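Local coordinates for protein lovastatin nonaketide synthase, polyketide synthase component (Aspergillus terreus, PDB 7CPX) that assembles the nonaketide precursor of lovastatin, dihydromonacolin L, from malonyl-CoA as an iterative, multidomain polyketide synthase working as a homodimer with the partner lovC, at residues R313-E318 / T416-L421; T1962-V1967 / G1986-L1991; F2356-V2361 / I2416-D2421. The protein carries 2 engineered substitutions. All coordinates share one frame; numbering follows the deposited sequence.

Contact 1: R313-E318 / T416-L421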
loop_
_atom_site.group_PDB
_atom_site.type_symbol
_atom_site.label_atom_id
_atom_site.label_comp_id
_atom_site.label_asym_id
_atom_site.label_seq_id
_atom_site.Cartn_x
_atom_site.Cartn_y
_atom_site.Cartn_z
ATOM N N ARG A 313 -24.759 58.117 6.928
ATOM C CA ARG A 313 -23.688 57.177 7.208
ATOM C C ARG A 313 -24.207 55.998 8.025
ATOM O O ARG A 313 -25.317 56.017 8.561
ATOM C CB ARG A 313 -22.564 57.877 7.969
ATOM C CG ARG A 313 -21.173 57.334 7.697
ATOM C CD ARG A 313 -20.389 58.232 6.751
ATOM N NE ARG A 313 -20.402 59.629 7.167
ATOM C CZ ARG A 313 -19.764 60.103 8.228
ATOM N NH1 ARG A 313 -19.051 59.314 9.015
ATOM N NH2 ARG A 313 -19.849 61.399 8.511
ATOM N N CYS A 314 -23.378 54.961 8.115
ATOM C CA CYS A 314 -23.667 53.811 8.962
ATOM C C CYS A 314 -22.837 53.899 10.235
ATOM O O CYS A 314 -21.616 54.076 10.178
ATOM C CB CYS A 314 -23.373 52.502 8.229
ATOM S SG CYS A 314 -21.678 52.350 7.632
ATOM N N GLN A 315 -23.505 53.779 11.381
ATOM C CA GLN A 315 -22.826 53.877 12.665
ATOM C C GLN A 315 -22.046 52.618 13.006
ATOM O O GLN A 315 -21.122 52.679 13.823
ATOM C CB GLN A 315 -23.840 54.169 13.772
ATOM C CG GLN A 315 -24.685 55.409 13.522
ATOM C CD GLN A 315 -25.862 55.140 12.603
ATOM O OE1 GLN A 315 -26.663 54.238 12.849
ATOM N NE2 GLN A 315 -25.964 55.913 11.529
ATOM N N PHE A 316 -22.397 51.488 12.403
ATOM C CA PHE A 316 -21.677 50.239 12.576
ATOM C C PHE A 316 -21.302 49.697 11.208
ATOM O O PHE A 316 -22.001 49.928 10.218
ATOM C CB PHE A 316 -22.515 49.212 13.347
ATOM C CG PHE A 316 -21.851 47.874 13.500
ATOM C CD1 PHE A 316 -20.640 47.755 14.155
ATOM C CD2 PHE A 316 -22.447 46.733 12.998
ATOM C CE1 PHE A 316 -20.030 46.525 14.298
ATOM C CE2 PHE A 316 -21.846 45.500 13.137
ATOM C CZ PHE A 316 -20.634 45.394 13.789
ATOM N N PHE A 317 -20.180 48.985 11.152
ATOM C CA PHE A 317 -19.663 48.458 9.890
ATOM C C PHE A 317 -19.129 47.055 10.151
ATOM O O PHE A 317 -18.020 46.894 10.666
ATOM C CB PHE A 317 -18.581 49.363 9.321
ATOM C CG PHE A 317 -18.228 49.061 7.895
ATOM C CD1 PHE A 317 -17.396 48.006 7.580
ATOM C CD2 PHE A 317 -18.728 49.839 6.870
ATOM C CE1 PHE A 317 -17.074 47.729 6.269
ATOM C CE2 PHE A 317 -18.414 49.567 5.558
ATOM C CZ PHE A 317 -17.584 48.513 5.255
ATOM N N GLU A 318 -19.915 46.045 9.791
ATOM C CA GLU A 318 -19.440 44.675 9.903
ATOM C C GLU A 318 -18.392 44.441 8.829
ATOM O O GLU A 318 -18.714 44.085 7.691
ATOM C CB GLU A 318 -20.592 43.678 9.781
ATOM C CG GLU A 318 -20.318 42.340 10.451
ATOM C CD GLU A 318 -19.292 41.501 9.712
ATOM O OE1 GLU A 318 -19.094 41.722 8.501
ATOM O OE2 GLU A 318 -18.693 40.606 10.343
ATOM N N THR A 416 -21.532 47.840 23.011
ATOM C CA THR A 416 -21.714 49.282 23.064
ATOM C C THR A 416 -23.094 49.662 22.550
ATOM O O THR A 416 -23.549 49.156 21.519
ATOM C CB THR A 416 -20.642 49.992 22.235
ATOM O OG1 THR A 416 -19.343 49.559 22.656
ATOM C CG2 THR A 416 -20.749 51.497 22.400
ATOM N N GLN A 417 -23.757 50.557 23.276
ATOM C CA GLN A 417 -25.042 51.072 22.834
ATOM C C GLN A 417 -24.870 51.866 21.546
ATOM O O GLN A 417 -23.819 52.462 21.291
ATOM C CB GLN A 417 -25.667 51.948 23.917
ATOM C CG GLN A 417 -27.054 52.463 23.573
ATOM C CD GLN A 417 -27.682 53.243 24.710
ATOM O OE1 GLN A 417 -27.084 53.405 25.772
ATOM N NE2 GLN A 417 -28.898 53.732 24.490
ATOM N N TRP A 418 -25.913 51.867 20.728
ATOM C CA TRP A 418 -25.814 52.495 19.422
ATOM C C TRP A 418 -25.561 53.994 19.580
ATOM O O TRP A 418 -26.132 54.628 20.475
ATOM C CB TRP A 418 -27.089 52.261 18.614
ATOM C CG TRP A 418 -26.850 52.220 17.143
ATOM C CD1 TRP A 418 -26.921 53.264 16.271
ATOM C CD2 TRP A 418 -26.493 51.073 16.366
ATOM N NE1 TRP A 418 -26.635 52.838 14.998
ATOM C CE2 TRP A 418 -26.369 51.496 15.030
ATOM C CE3 TRP A 418 -26.271 49.729 16.671
ATOM C CZ2 TRP A 418 -26.031 50.622 14.001
ATOM C CZ3 TRP A 418 -25.937 48.865 15.651
ATOM C CH2 TRP A 418 -25.819 49.314 14.332
ATOM N N PRO A 419 -24.720 54.590 18.735
ATOM C CA PRO A 419 -24.494 56.035 18.829
ATOM C C PRO A 419 -25.776 56.820 18.604
ATOM O O PRO A 419 -26.686 56.383 17.895
ATOM C CB PRO A 419 -23.470 56.309 17.722
ATOM C CG PRO A 419 -22.782 55.015 17.517
ATOM C CD PRO A 419 -23.809 53.958 17.767
ATOM N N ALA A 420 -25.838 57.994 19.226
ATOM C CA ALA A 420 -27.006 58.851 19.090
ATOM C C ALA A 420 -27.254 59.177 17.623
ATOM O O ALA A 420 -26.319 59.394 16.849
ATOM C CB ALA A 420 -26.813 60.136 19.892
ATOM N N LEU A 421 -28.530 59.208 17.245
ATOM C CA LEU A 421 -28.931 59.430 15.868
ATOM C C LEU A 421 -29.891 60.609 15.774
ATOM O O LEU A 421 -30.584 60.929 16.744
ATOM C CB LEU A 421 -29.616 58.190 15.285
ATOM C CG LEU A 421 -28.867 56.870 15.439
ATOM C CD1 LEU A 421 -29.689 55.731 14.872
ATOM C CD2 LEU A 421 -27.520 56.939 14.756
#
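Gln315 and Trp418 are brought together by their torsions: Gln315 CG stands anti to its own carbonyl carbon (chi1 -55°), a bend at chi2 (82°) then places CD, and Trp418 CG lies anti to the backbone N. The two side chains cross at about a right angle, and the indole N-H of Trp418 NE1 reaches Gln315 OE1 at 2.6 Å in an almost straight hydrogen bond (176°). OE1 lies in the indole plane, while NE1 lies in the carbonyl plane on a lone pair of OE1. Glutamine suits the place because its amide oxygen can accept twice: the backbone N of Arg428, at the start of the neighbouring strand 428-435, also donates to OE1. Strand 316-318 runs between strands 428-435 and 356-358 in the sheet of the ketosynthase, a member of the thiolase-fold family, and leads toward His320, a predicted active-site residue. The 416-421 segment packs against the start of this interior strand, two strands in from the edge strand 409-410. Van der Waals contacts complete it: a methyl of Leu421, CD2, lies against the Gln315 amide, and Pro419 CG is 4.0 Å from Gln315 CB. On the six-membered ring, Trp418 CH2 meets Phe316 CB at 3.4 Å. The large ring of tryptophan spans from the amide to this methylene and also touches Ala383 and Val384 of helix 369-386.

Contact 2: T1962-V1967 / G1986-L1991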
loop_
_atom_site.group_PDB
_atom_site.type_symbol
_atom_site.label_atom_id
_atom_site.label_comp_id
_atom_site.label_asym_id
_atom_site.label_seq_id
_atom_site.Cartn_x
_atom_site.Cartn_y
_atom_site.Cartn_z
ATOM N N THR A 1962 24.838 -45.387 8.016
ATOM C CA THR A 1962 23.498 -45.608 7.493
ATOM C C THR A 1962 23.460 -46.932 6.747
ATOM O O THR A 1962 24.477 -47.417 6.245
ATOM C CB THR A 1962 23.056 -44.471 6.561
ATOM O OG1 THR A 1962 24.000 -44.332 5.492
ATOM C CG2 THR A 1962 22.954 -43.159 7.322
ATOM N N ASP A 1963 22.261 -47.513 6.683
ATOM C CA ASP A 1963 22.020 -48.715 5.898
ATOM C C ASP A 1963 21.396 -48.421 4.542
ATOM O O ASP A 1963 21.493 -49.260 3.639
ATOM C CB ASP A 1963 21.111 -49.678 6.669
ATOM C CG ASP A 1963 21.685 -50.069 8.016
ATOM O OD1 ASP A 1963 22.927 -50.082 8.153
ATOM O OD2 ASP A 1963 20.896 -50.365 8.938
ATOM N N SER A 1964 20.762 -47.261 4.378
ATOM C CA SER A 1964 20.197 -46.864 3.097
ATOM C C SER A 1964 20.118 -45.345 3.041
ATOM O O SER A 1964 19.791 -44.696 4.037
ATOM C CB SER A 1964 18.808 -47.475 2.885
ATOM O OG SER A 1964 18.257 -47.063 1.647
ATOM N N ILE A 1965 20.420 -44.790 1.865
ATOM C CA ILE A 1965 20.384 -43.350 1.642
ATOM C C ILE A 1965 19.693 -43.070 0.315
ATOM O O ILE A 1965 19.554 -43.947 -0.540
ATOM C CB ILE A 1965 21.793 -42.715 1.647
ATOM C CG1 ILE A 1965 22.595 -43.158 0.418
ATOM C CG2 ILE A 1965 22.530 -43.086 2.920
ATOM C CD1 ILE A 1965 23.963 -42.530 0.330
ATOM N N LEU A 1966 19.270 -41.819 0.150
ATOM C CA LEU A 1966 18.639 -41.347 -1.074
ATOM C C LEU A 1966 19.411 -40.147 -1.598
ATOM O O LEU A 1966 19.742 -39.239 -0.831
ATOM C CB LEU A 1966 17.177 -40.966 -0.827
ATOM C CG LEU A 1966 16.426 -40.345 -2.008
ATOM C CD1 LEU A 1966 16.336 -41.319 -3.166
ATOM C CD2 LEU A 1966 15.041 -39.896 -1.580
ATOM N N VAL A 1967 19.695 -40.149 -2.897
ATOM C CA VAL A 1967 20.390 -39.055 -3.565
ATOM C C VAL A 1967 19.435 -38.465 -4.590
ATOM O O VAL A 1967 18.921 -39.188 -5.455
ATOM C CB VAL A 1967 21.691 -39.527 -4.234
ATOM C CG1 VAL A 1967 22.453 -38.340 -4.794
ATOM C CG2 VAL A 1967 22.545 -40.296 -3.244
ATOM N N GLY A 1986 28.482 -51.509 0.258
ATOM C CA GLY A 1986 27.342 -52.158 0.873
ATOM C C GLY A 1986 26.342 -51.204 1.485
ATOM O O GLY A 1986 25.772 -51.507 2.538
ATOM N N LEU A 1987 26.113 -50.056 0.855
ATOM C CA LEU A 1987 25.119 -49.089 1.298
ATOM C C LEU A 1987 24.042 -48.961 0.230
ATOM O O LEU A 1987 24.348 -48.685 -0.935
ATOM C CB LEU A 1987 25.763 -47.728 1.580
ATOM C CG LEU A 1987 24.822 -46.600 2.014
ATOM C CD1 LEU A 1987 23.867 -47.077 3.089
ATOM C CD2 LEU A 1987 25.614 -45.403 2.514
ATOM N N GLN A 1988 22.789 -49.162 0.629
ATOM C CA GLN A 1988 21.665 -49.161 -0.303
ATOM C C GLN A 1988 21.387 -47.733 -0.750
ATOM O O GLN A 1988 20.772 -46.946 -0.028
ATOM C CB GLN A 1988 20.438 -49.784 0.351
ATOM C CG GLN A 1988 19.234 -49.892 -0.564
ATOM C CD GLN A 1988 18.158 -50.799 -0.000
ATOM O OE1 GLN A 1988 18.301 -52.022 0.001
ATOM N NE2 GLN A 1988 17.076 -50.204 0.487
ATOM N N VAL A 1989 21.830 -47.395 -1.956
ATOM C CA VAL A 1989 21.685 -46.053 -2.505
ATOM C C VAL A 1989 20.487 -46.032 -3.441
ATOM O O VAL A 1989 20.393 -46.856 -4.359
ATOM C CB VAL A 1989 22.961 -45.616 -3.243
ATOM C CG1 VAL A 1989 22.735 -44.292 -3.950
ATOM C CG2 VAL A 1989 24.123 -45.512 -2.275
ATOM N N HIS A 1990 19.575 -45.094 -3.211
ATOM C CA HIS A 1990 18.444 -44.856 -4.092
ATOM C C HIS A 1990 18.685 -43.572 -4.868
ATOM O O HIS A 1990 19.255 -42.615 -4.336
ATOM C CB HIS A 1990 17.137 -44.753 -3.302
ATOM C CG HIS A 1990 16.824 -45.969 -2.489
ATOM N ND1 HIS A 1990 16.231 -47.090 -3.026
ATOM C CD2 HIS A 1990 17.017 -46.237 -1.176
ATOM C CE1 HIS A 1990 16.075 -47.999 -2.080
ATOM N NE2 HIS A 1990 16.543 -47.507 -0.948
ATOM N N LEU A 1991 18.271 -43.561 -6.131
ATOM C CA LEU A 1991 18.432 -42.408 -7.004
ATOM C C LEU A 1991 17.069 -41.810 -7.307
ATOM O O LEU A 1991 16.140 -42.531 -7.688
ATOM C CB LEU A 1991 19.131 -42.795 -8.307
ATOM C CG LEU A 1991 20.504 -43.454 -8.194
ATOM C CD1 LEU A 1991 21.109 -43.622 -9.574
ATOM C CD2 LEU A 1991 21.426 -42.647 -7.298
#
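Ser1964 to Val1967 and Gln1988 to Leu1991 are paired parallel strands of a beta-alpha-beta unit, joined through helix 1972-1985. Backbone bonds shuttle between them: Ile1965 N donates to Gln1988 O, His1990 N to Ile1965 O and Val1967 N to His1990 O, each at 2.9 Å. Gln1988 N to Asp1963 O is longer, at 3.3 Å. Gln1988 O is gripped twice, since Ser1964 OG, anti to its backbone N (chi1 179°), donates to it at 3.0 Å from the face opposite to that used by Ile1965 N. A small hydroxyl suits this place, being short enough to turn back onto the neighbouring strand. On the same face of the sheet, Gln1988 NE2 donates to His1990 NE2 (3.1 Å). The parallel sheet, in which strand 1964-1968 is the middle of five with 1988-1993 beside it, is Rossmann-like and probably belongs to the inactive enoylreductase-like domain. Its other face is apolar, as a layer beneath helices requires. Ile1965 and Val1989 lie alongside each other with the same heading, Ile1965 CG1 being 3.9 Å from Val1989 CG2, and Leu1987 CD2 crosses to Ile1965 CG2 at 3.9 Å. Helix 1935-1953 touches Ile1965, Leu1987 and Val1989, whereas Val1967 and Leu1991 meet the connecting helix 1972-1985. That helix ends in a Schellman motif whose C-prime residue is Gly1986; the positive phi there (67°) is easily adopted without a side chain.

Contact 3: F2356-V2361 / I2416-D2421; sequences FMFDSV and ITFFDD
Met2357 and Phe2418 form the middle of this contact, their side chains crossing obliquely. Met2357 CB and CG both touch Phe2418 CE1, CB at 3.5 Å, and the backbone O of Met2357 lies at the edge of the same ring, near its plane. Beside it, Phe2356 CD1 meets Ile2416 CG1 at 3.5 Å as the two side chains run antiparallel past one another. Further along Met2357, a bend at chi3 (56°) places its CE 3.4 Å from Thr2417 OG1. Methionine suits this position because its flexible chain can follow both an aromatic edge and a polar neighbour. Further support comes from within each segment. Ile2416 CG2 sits 3.5 Å above the centre of the Phe2418 ring, so the branched isoleucine covers one face while Met2357 works at the rim. Met2357 CB in turn lies over the centre of the Phe2358 ring. Two overlapping type I turns, from Ile2416 to Phe2419 and from Phe2418 to Asp2421, hold the second segment; the latter is closed by Asp2421 N to Phe2418 O at 2.9 Å. Beyond them stands helix 1735-1750: Arg1749 NE binds Thr2417 OG1, and Arg1748 forms a salt bridge with Asp2421. Phe2358 and Phe2418 also reach Met2299 of helix 2296-2299. The contact thus folds the tail that follows the last strand of the ketoreductase's Rossmann sheet onto the segment after helix 2348-2353, against a helix that links strands 1720-1728 and 1755-1761 of an earlier sheet, probably reflecting the paired structural and catalytic subdomains typical of synthase ketoreductases.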
loop_
_atom_site.group_PDB
_atom_site.type_symbol
_atom_site.label_atom_id
_atom_site.label_comp_id
_atom_site.label_asym_id
_atom_site.label_seq_id
_atom_site.Cartn_x
_atom_site.Cartn_y
_atom_site.Cartn_z
ATOM N N PHE A 2356 51.180 17.649 -3.816
ATOM C CA PHE A 2356 51.630 17.610 -5.203
ATOM C C PHE A 2356 53.083 17.170 -5.326
ATOM O O PHE A 2356 53.489 16.698 -6.393
ATOM C CB PHE A 2356 51.445 18.987 -5.847
ATOM C CG PHE A 2356 51.860 20.129 -4.964
ATOM C CD1 PHE A 2356 53.187 20.499 -4.866
ATOM C CD2 PHE A 2356 50.919 20.826 -4.226
ATOM C CE1 PHE A 2356 53.572 21.543 -4.049
ATOM C CE2 PHE A 2356 51.295 21.871 -3.409
ATOM C CZ PHE A 2356 52.624 22.231 -3.319
ATOM N N MET A 2357 53.873 17.311 -4.262
ATOM C CA MET A 2357 55.250 16.835 -4.254
ATOM C C MET A 2357 55.339 15.378 -3.812
ATOM O O MET A 2357 56.031 14.575 -4.444
ATOM C CB MET A 2357 56.104 17.713 -3.336
ATOM C CG MET A 2357 56.407 19.090 -3.898
ATOM S SD MET A 2357 57.136 20.196 -2.675
ATOM C CE MET A 2357 58.553 19.237 -2.152
ATOM N N PHE A 2358 54.645 15.023 -2.730
ATOM C CA PHE A 2358 54.693 13.679 -2.166
ATOM C C PHE A 2358 53.269 13.160 -2.024
ATOM O O PHE A 2358 52.468 13.731 -1.277
ATOM C CB PHE A 2358 55.413 13.677 -0.818
ATOM C CG PHE A 2358 56.818 14.203 -0.882
ATOM C CD1 PHE A 2358 57.649 13.872 -1.938
ATOM C CD2 PHE A 2358 57.302 15.038 0.108
ATOM C CE1 PHE A 2358 58.940 14.357 -2.000
ATOM C CE2 PHE A 2358 58.592 15.528 0.052
ATOM C CZ PHE A 2358 59.412 15.188 -1.005
ATOM N N ASP A 2359 52.961 12.083 -2.738
ATOM C CA ASP A 2359 51.640 11.485 -2.676
ATOM C C ASP A 2359 51.458 10.722 -1.368
ATOM O O ASP A 2359 52.420 10.292 -0.724
ATOM C CB ASP A 2359 51.423 10.546 -3.862
ATOM C CG ASP A 2359 49.977 10.123 -4.016
ATOM O OD1 ASP A 2359 49.149 10.500 -3.160
ATOM O OD2 ASP A 2359 49.666 9.415 -4.997
ATOM N N SER A 2360 50.199 10.556 -0.979
ATOM C CA SER A 2360 49.870 9.854 0.253
ATOM C C SER A 2360 49.919 8.349 0.032
ATOM O O SER A 2360 49.375 7.836 -0.952
ATOM C CB SER A 2360 48.486 10.266 0.747
ATOM O OG SER A 2360 47.492 9.976 -0.221
ATOM N N VAL A 2361 50.573 7.646 0.949
ATOM C CA VAL A 2361 50.622 6.190 0.954
ATOM C C VAL A 2361 49.817 5.722 2.156
ATOM O O VAL A 2361 50.162 6.028 3.303
ATOM C CB VAL A 2361 52.062 5.666 1.009
ATOM C CG1 VAL A 2361 52.070 4.153 1.064
ATOM C CG2 VAL A 2361 52.847 6.159 -0.190
ATOM N N ILE A 2416 56.021 22.572 -7.076
ATOM C CA ILE A 2416 56.799 21.338 -7.085
ATOM C C ILE A 2416 58.265 21.709 -7.277
ATOM O O ILE A 2416 58.665 22.170 -8.349
ATOM C CB ILE A 2416 56.317 20.377 -8.177
ATOM C CG1 ILE A 2416 54.852 20.003 -7.940
ATOM C CG2 ILE A 2416 57.175 19.122 -8.196
ATOM C CD1 ILE A 2416 54.217 19.250 -9.086
ATOM N N THR A 2417 59.073 21.507 -6.235
ATOM C CA THR A 2417 60.480 21.884 -6.278
ATOM C C THR A 2417 61.314 20.966 -7.161
ATOM O O THR A 2417 62.472 21.297 -7.442
ATOM C CB THR A 2417 61.065 21.892 -4.865
ATOM O OG1 THR A 2417 60.903 20.597 -4.268
ATOM C CG2 THR A 2417 60.370 22.936 -4.004
ATOM N N PHE A 2418 60.766 19.834 -7.600
ATOM C CA PHE A 2418 61.503 18.877 -8.416
ATOM C C PHE A 2418 60.873 18.666 -9.786
ATOM O O PHE A 2418 61.278 17.744 -10.505
ATOM C CB PHE A 2418 61.618 17.536 -7.685
ATOM C CG PHE A 2418 60.300 16.961 -7.256
ATOM C CD1 PHE A 2418 59.686 17.384 -6.091
ATOM C CD2 PHE A 2418 59.681 15.989 -8.014
ATOM C CE1 PHE A 2418 58.476 16.852 -5.698
ATOM C CE2 PHE A 2418 58.469 15.455 -7.630
ATOM C CZ PHE A 2418 57.866 15.885 -6.470
ATOM N N PHE A 2419 59.904 19.497 -10.174
ATOM C CA PHE A 2419 59.262 19.319 -11.471
ATOM C C PHE A 2419 60.271 19.409 -12.607
ATOM O O PHE A 2419 60.115 18.736 -13.633
ATOM C CB PHE A 2419 58.161 20.360 -11.660
ATOM C CG PHE A 2419 57.160 19.996 -12.719
ATOM C CD1 PHE A 2419 57.443 20.196 -14.059
ATOM C CD2 PHE A 2419 55.933 19.456 -12.373
ATOM C CE1 PHE A 2419 56.523 19.864 -15.033
ATOM C CE2 PHE A 2419 55.008 19.122 -13.343
ATOM C CZ PHE A 2419 55.304 19.326 -14.675
ATOM N N ASP A 2420 61.309 20.229 -12.444
ATOM C CA ASP A 2420 62.343 20.364 -13.460
ATOM C C ASP A 2420 63.239 19.139 -13.556
ATOM O O ASP A 2420 64.014 19.034 -14.513
ATOM C CB ASP A 2420 63.201 21.598 -13.172
ATOM C CG ASP A 2420 62.399 22.885 -13.201
ATOM O OD1 ASP A 2420 61.397 22.946 -13.943
ATOM O OD2 ASP A 2420 62.772 23.836 -12.482
ATOM N N ASP A 2421 63.157 18.219 -12.603
ATOM C CA ASP A 2421 63.986 17.023 -12.639
ATOM C C ASP A 2421 63.457 16.075 -13.710
ATOM O O ASP A 2421 62.292 15.670 -13.640
ATOM C CB ASP A 2421 63.989 16.334 -11.280
ATOM C CG ASP A 2421 65.026 15.232 -11.185
ATOM O OD1 ASP A 2421 65.340 14.609 -12.221
ATOM O OD2 ASP A 2421 65.531 14.986 -10.069
#

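The three contacts lie in separate domains and do not touch: the centres of contacts 1 and 2 are about 110 Å apart, those of contacts 2 and 3 about 71 Å. Contact 2 alone pairs strands of one sheet, and backbone hydrogen bonds dominate it; contact 1 sets a loop against the start of a strand and relies on one side-chain bond with apolar support. Contact 3, joining irregular segments, has no hydrogen bond across it and depends on aromatic and aliphatic packing. It is also the buried one, whereas contacts 1 and 2 are partly buried, with exposed residues such as Asp1963 and Gln1988 in contact 2.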